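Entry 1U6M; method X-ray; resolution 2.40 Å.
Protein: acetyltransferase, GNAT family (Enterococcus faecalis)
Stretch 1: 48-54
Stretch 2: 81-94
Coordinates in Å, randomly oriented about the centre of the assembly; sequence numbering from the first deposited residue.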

# COMPACT_ATOMS: atom_id res chain seq x y z
N ALA A 48 -11.55 -1.03 8.10
CA ALA A 48 -12.73 -1.88 8.13
C ALA A 48 -13.57 -1.73 6.88
O ALA A 48 -14.35 -2.60 6.60
CB ALA A 48 -13.56 -1.63 9.41
N TYR A 49 -13.38 -0.67 6.09
CA TYR A 49 -14.10 -0.48 4.80
C TYR A 49 -13.49 -1.31 3.67
O TYR A 49 -12.31 -1.18 3.38
CB TYR A 49 -14.05 0.98 4.37
CG TYR A 49 -14.83 1.94 5.27
CD1 TYR A 49 -14.39 2.22 6.56
CD2 TYR A 49 -16.00 2.58 4.80
CE1 TYR A 49 -15.09 3.09 7.38
CE2 TYR A 49 -16.74 3.49 5.63
CZ TYR A 49 -16.27 3.72 6.89
OH TYR A 49 -16.94 4.57 7.71
N PRO A 50 -14.30 -2.16 3.01
CA PRO A 50 -13.91 -3.06 1.91
C PRO A 50 -13.09 -2.41 0.79
O PRO A 50 -12.11 -3.04 0.26
CB PRO A 50 -15.27 -3.50 1.36
CG PRO A 50 -16.14 -3.59 2.63
CD PRO A 50 -15.76 -2.29 3.33
N THR A 51 -13.49 -1.17 0.46
CA THR A 51 -12.93 -0.36 -0.63
C THR A 51 -11.79 0.59 -0.22
O THR A 51 -11.14 1.20 -1.09
CB THR A 51 -14.02 0.51 -1.34
OG1 THR A 51 -14.44 1.56 -0.49
CG2 THR A 51 -15.28 -0.30 -1.75
N TYR A 52 -11.51 0.72 1.06
CA TYR A 52 -10.42 1.62 1.48
C TYR A 52 -9.04 1.16 0.91
O TYR A 52 -8.78 -0.05 0.81
CB TYR A 52 -10.38 1.75 3.01
CG TYR A 52 -9.31 2.70 3.48
CD1 TYR A 52 -9.23 4.00 2.95
CD2 TYR A 52 -8.39 2.32 4.50
CE1 TYR A 52 -8.22 4.88 3.34
CE2 TYR A 52 -7.37 3.22 4.91
CZ TYR A 52 -7.32 4.51 4.31
OH TYR A 52 -6.34 5.42 4.68
N ARG A 53 -8.21 2.14 0.53
CA ARG A 53 -6.82 1.93 0.15
C ARG A 53 -6.12 0.83 0.99
O ARG A 53 -5.51 -0.10 0.45
CB ARG A 53 -6.05 3.23 0.27
CG ARG A 53 -4.62 3.12 -0.28
CD ARG A 53 -3.88 4.46 -0.05
NE ARG A 53 -4.42 5.52 -0.92
CZ ARG A 53 -3.92 5.81 -2.13
NH1 ARG A 53 -2.89 5.14 -2.63
NH2 ARG A 53 -4.46 6.77 -2.87
N TYR A 54 -6.26 0.93 2.30
CA TYR A 54 -5.68 -0.02 3.22
C TYR A 54 -6.75 -0.82 3.89
O TYR A 54 -6.57 -1.18 5.04
CB TYR A 54 -4.84 0.74 4.29
CG TYR A 54 -3.76 1.58 3.67
CD1 TYR A 54 -2.70 1.01 2.95
CD2 TYR A 54 -3.76 2.96 3.78
CE1 TYR A 54 -1.68 1.81 2.35
CE2 TYR A 54 -2.75 3.75 3.16
CZ TYR A 54 -1.74 3.15 2.46
OH TYR A 54 -0.75 3.91 1.88
N LYS A 81 -9.61 5.84 -7.86
CA LYS A 81 -10.28 7.08 -7.60
C LYS A 81 -11.25 6.94 -6.40
O LYS A 81 -11.69 7.93 -5.86
CB LYS A 81 -10.98 7.55 -8.88
CG LYS A 81 -10.23 8.66 -9.60
CD LYS A 81 -9.14 8.22 -10.48
CE LYS A 81 -8.41 9.47 -10.99
NZ LYS A 81 -7.52 9.33 -12.23
N ILE A 82 -11.58 5.73 -6.00
CA ILE A 82 -12.51 5.51 -4.91
C ILE A 82 -11.87 5.10 -3.56
O ILE A 82 -12.61 4.93 -2.56
CB ILE A 82 -13.70 4.55 -5.30
CG1 ILE A 82 -13.24 3.15 -5.77
CG2 ILE A 82 -14.51 5.15 -6.41
CD1 ILE A 82 -13.39 2.04 -4.70
N ILE A 83 -10.52 4.95 -3.51
CA ILE A 83 -9.85 4.25 -2.39
C ILE A 83 -9.68 5.06 -1.07
O ILE A 83 -9.63 4.51 0.03
CB ILE A 83 -8.47 3.56 -2.84
CG1 ILE A 83 -7.57 4.57 -3.54
CG2 ILE A 83 -8.76 2.20 -3.61
CD1 ILE A 83 -6.20 4.05 -3.91
N ASP A 84 -9.64 6.37 -1.22
CA ASP A 84 -9.46 7.31 -0.10
C ASP A 84 -10.73 7.83 0.54
O ASP A 84 -10.68 8.37 1.67
CB ASP A 84 -8.57 8.48 -0.49
CG ASP A 84 -7.09 8.04 -0.72
OD1 ASP A 84 -6.55 7.18 0.04
OD2 ASP A 84 -6.48 8.58 -1.66
N GLU A 85 -11.86 7.61 -0.15
CA GLU A 85 -13.19 8.00 0.34
C GLU A 85 -13.48 7.52 1.75
O GLU A 85 -13.88 8.33 2.56
CB GLU A 85 -14.38 7.56 -0.57
CG GLU A 85 -14.33 8.01 -2.02
CD GLU A 85 -15.61 7.63 -2.81
OE1 GLU A 85 -16.52 6.99 -2.23
OE2 GLU A 85 -15.72 7.99 -3.98
N PRO A 86 -13.34 6.19 2.03
CA PRO A 86 -13.53 5.72 3.41
C PRO A 86 -12.83 6.53 4.52
O PRO A 86 -13.45 6.77 5.58
CB PRO A 86 -13.05 4.27 3.34
CG PRO A 86 -13.50 3.84 1.93
CD PRO A 86 -13.09 5.04 1.12
N LEU A 87 -11.57 6.96 4.30
CA LEU A 87 -10.85 7.77 5.32
C LEU A 87 -11.51 9.16 5.48
O LEU A 87 -11.59 9.67 6.59
CB LEU A 87 -9.36 7.98 4.99
CG LEU A 87 -8.32 8.00 6.11
CD1 LEU A 87 -6.98 8.86 5.89
CD2 LEU A 87 -8.84 8.06 7.58
N ARG A 88 -11.94 9.78 4.38
CA ARG A 88 -12.71 11.05 4.44
C ARG A 88 -14.04 10.92 5.22
O ARG A 88 -14.38 11.79 5.98
CB ARG A 88 -12.95 11.56 3.02
CG ARG A 88 -11.61 11.71 2.23
CD ARG A 88 -11.73 12.63 1.04
NE ARG A 88 -10.50 12.66 0.27
CZ ARG A 88 -9.44 13.38 0.59
NH1 ARG A 88 -9.49 14.16 1.66
NH2 ARG A 88 -8.36 13.33 -0.16
N GLU A 89 -14.73 9.80 5.06
CA GLU A 89 -15.92 9.46 5.79
C GLU A 89 -15.68 9.33 7.28
O GLU A 89 -16.46 9.83 8.08
CB GLU A 89 -16.51 8.14 5.29
CG GLU A 89 -17.30 8.19 3.99
CD GLU A 89 -17.94 6.80 3.67
OE1 GLU A 89 -18.77 6.29 4.55
OE2 GLU A 89 -17.57 6.23 2.57
N VAL A 90 -14.61 8.62 7.65
CA VAL A 90 -14.16 8.47 9.02
C VAL A 90 -13.80 9.83 9.62
O VAL A 90 -14.22 10.12 10.74
CB VAL A 90 -12.95 7.44 9.13
CG1 VAL A 90 -12.20 7.56 10.41
CG2 VAL A 90 -13.40 6.02 8.79
N PHE A 91 -13.00 10.64 8.93
CA PHE A 91 -12.80 12.07 9.33
C PHE A 91 -14.09 12.86 9.59
O PHE A 91 -14.24 13.47 10.64
CB PHE A 91 -11.96 12.85 8.30
CG PHE A 91 -10.49 12.70 8.49
CD1 PHE A 91 -9.91 11.44 8.60
CD2 PHE A 91 -9.69 13.81 8.59
CE1 PHE A 91 -8.54 11.28 8.81
CE2 PHE A 91 -8.31 13.68 8.81
CZ PHE A 91 -7.74 12.38 8.90
N LYS A 92 -15.03 12.85 8.67
CA LYS A 92 -16.33 13.53 8.89
C LYS A 92 -17.11 13.06 10.15
O LYS A 92 -17.54 13.86 10.95
CB LYS A 92 -17.18 13.43 7.64
CG LYS A 92 -18.62 13.90 7.80
CD LYS A 92 -19.04 14.62 6.54
CE LYS A 92 -20.57 14.62 6.38
NZ LYS A 92 -20.82 15.05 4.97
N LYS A 93 -17.24 11.75 10.32
CA LYS A 93 -17.72 11.14 11.55
C LYS A 93 -17.09 11.66 12.85
O LYS A 93 -17.77 11.73 13.86
CB LYS A 93 -17.51 9.62 11.48
CG LYS A 93 -18.53 8.93 10.67
CD LYS A 93 -18.51 7.47 11.01
CE LYS A 93 -19.38 6.75 10.02
NZ LYS A 93 -19.29 5.28 10.24
N HIS A 94 -15.80 11.99 12.81
CA HIS A 94 -15.02 12.45 13.96
C HIS A 94 -14.81 13.97 14.05
O HIS A 94 -13.95 14.44 14.81
CB HIS A 94 -13.66 11.71 13.99
CG HIS A 94 -13.84 10.26 14.31
ND1 HIS A 94 -13.77 9.77 15.60
CD2 HIS A 94 -14.26 9.23 13.53
CE1 HIS A 94 -14.10 8.49 15.59
NE2 HIS A 94 -14.38 8.14 14.35
O HOH W 1 -16.77 4.02 10.63
O HOH W 2 -14.79 3.70 -1.73
O HOH W 3 -5.64 7.13 2.60

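Stretch 1 is a loop with a type I turn from Tyr-49 to Tyr-52. It packs along the helix in stretch 2 and on the loop before it. Together they bury 640 Å².

One bump is Pro-86. Its ring enters a hollow lined by Tyr-49, Thr-51 and Tyr-52. It lies over one face of the Tyr-49 ring, with Tyr-49 CG 3.5 Å from Pro-86 CB. Tyr-52 CB is 3.7 Å from the same Pro-86 CB. A compact, rigid proline suits this slot. The Tyr-49 ring lies along the helix, and its CE1 reaches Val-90 CG2 at 3.7 Å. At the far end of the ring, water 1 links Tyr-49 OH to Lys-93 NZ. Tyr-52 extends past Pro-86 to Leu-87, with Tyr-52 CE1 3.7 Å from Leu-87 CB. Water 3 joins its OH to Asp-84 OD1.

Polar bonds fix the other end. Arg-53 N donates to Ile-83 O at 2.8 Å. The Arg-53 side chain meets Asp-84 in a two-pronged salt bridge: Arg-53 NE to Asp-84 OD1 is 2.9 Å, and Arg-53 NH2 to Asp-84 OD2 is 3.0 Å. This pairs the charges of two buried residues. Ile-83 CD1 covers one face of the guanidinium, 3.4 Å from Arg-53 CZ, and the carboxylate of Asp-84 meets its edge.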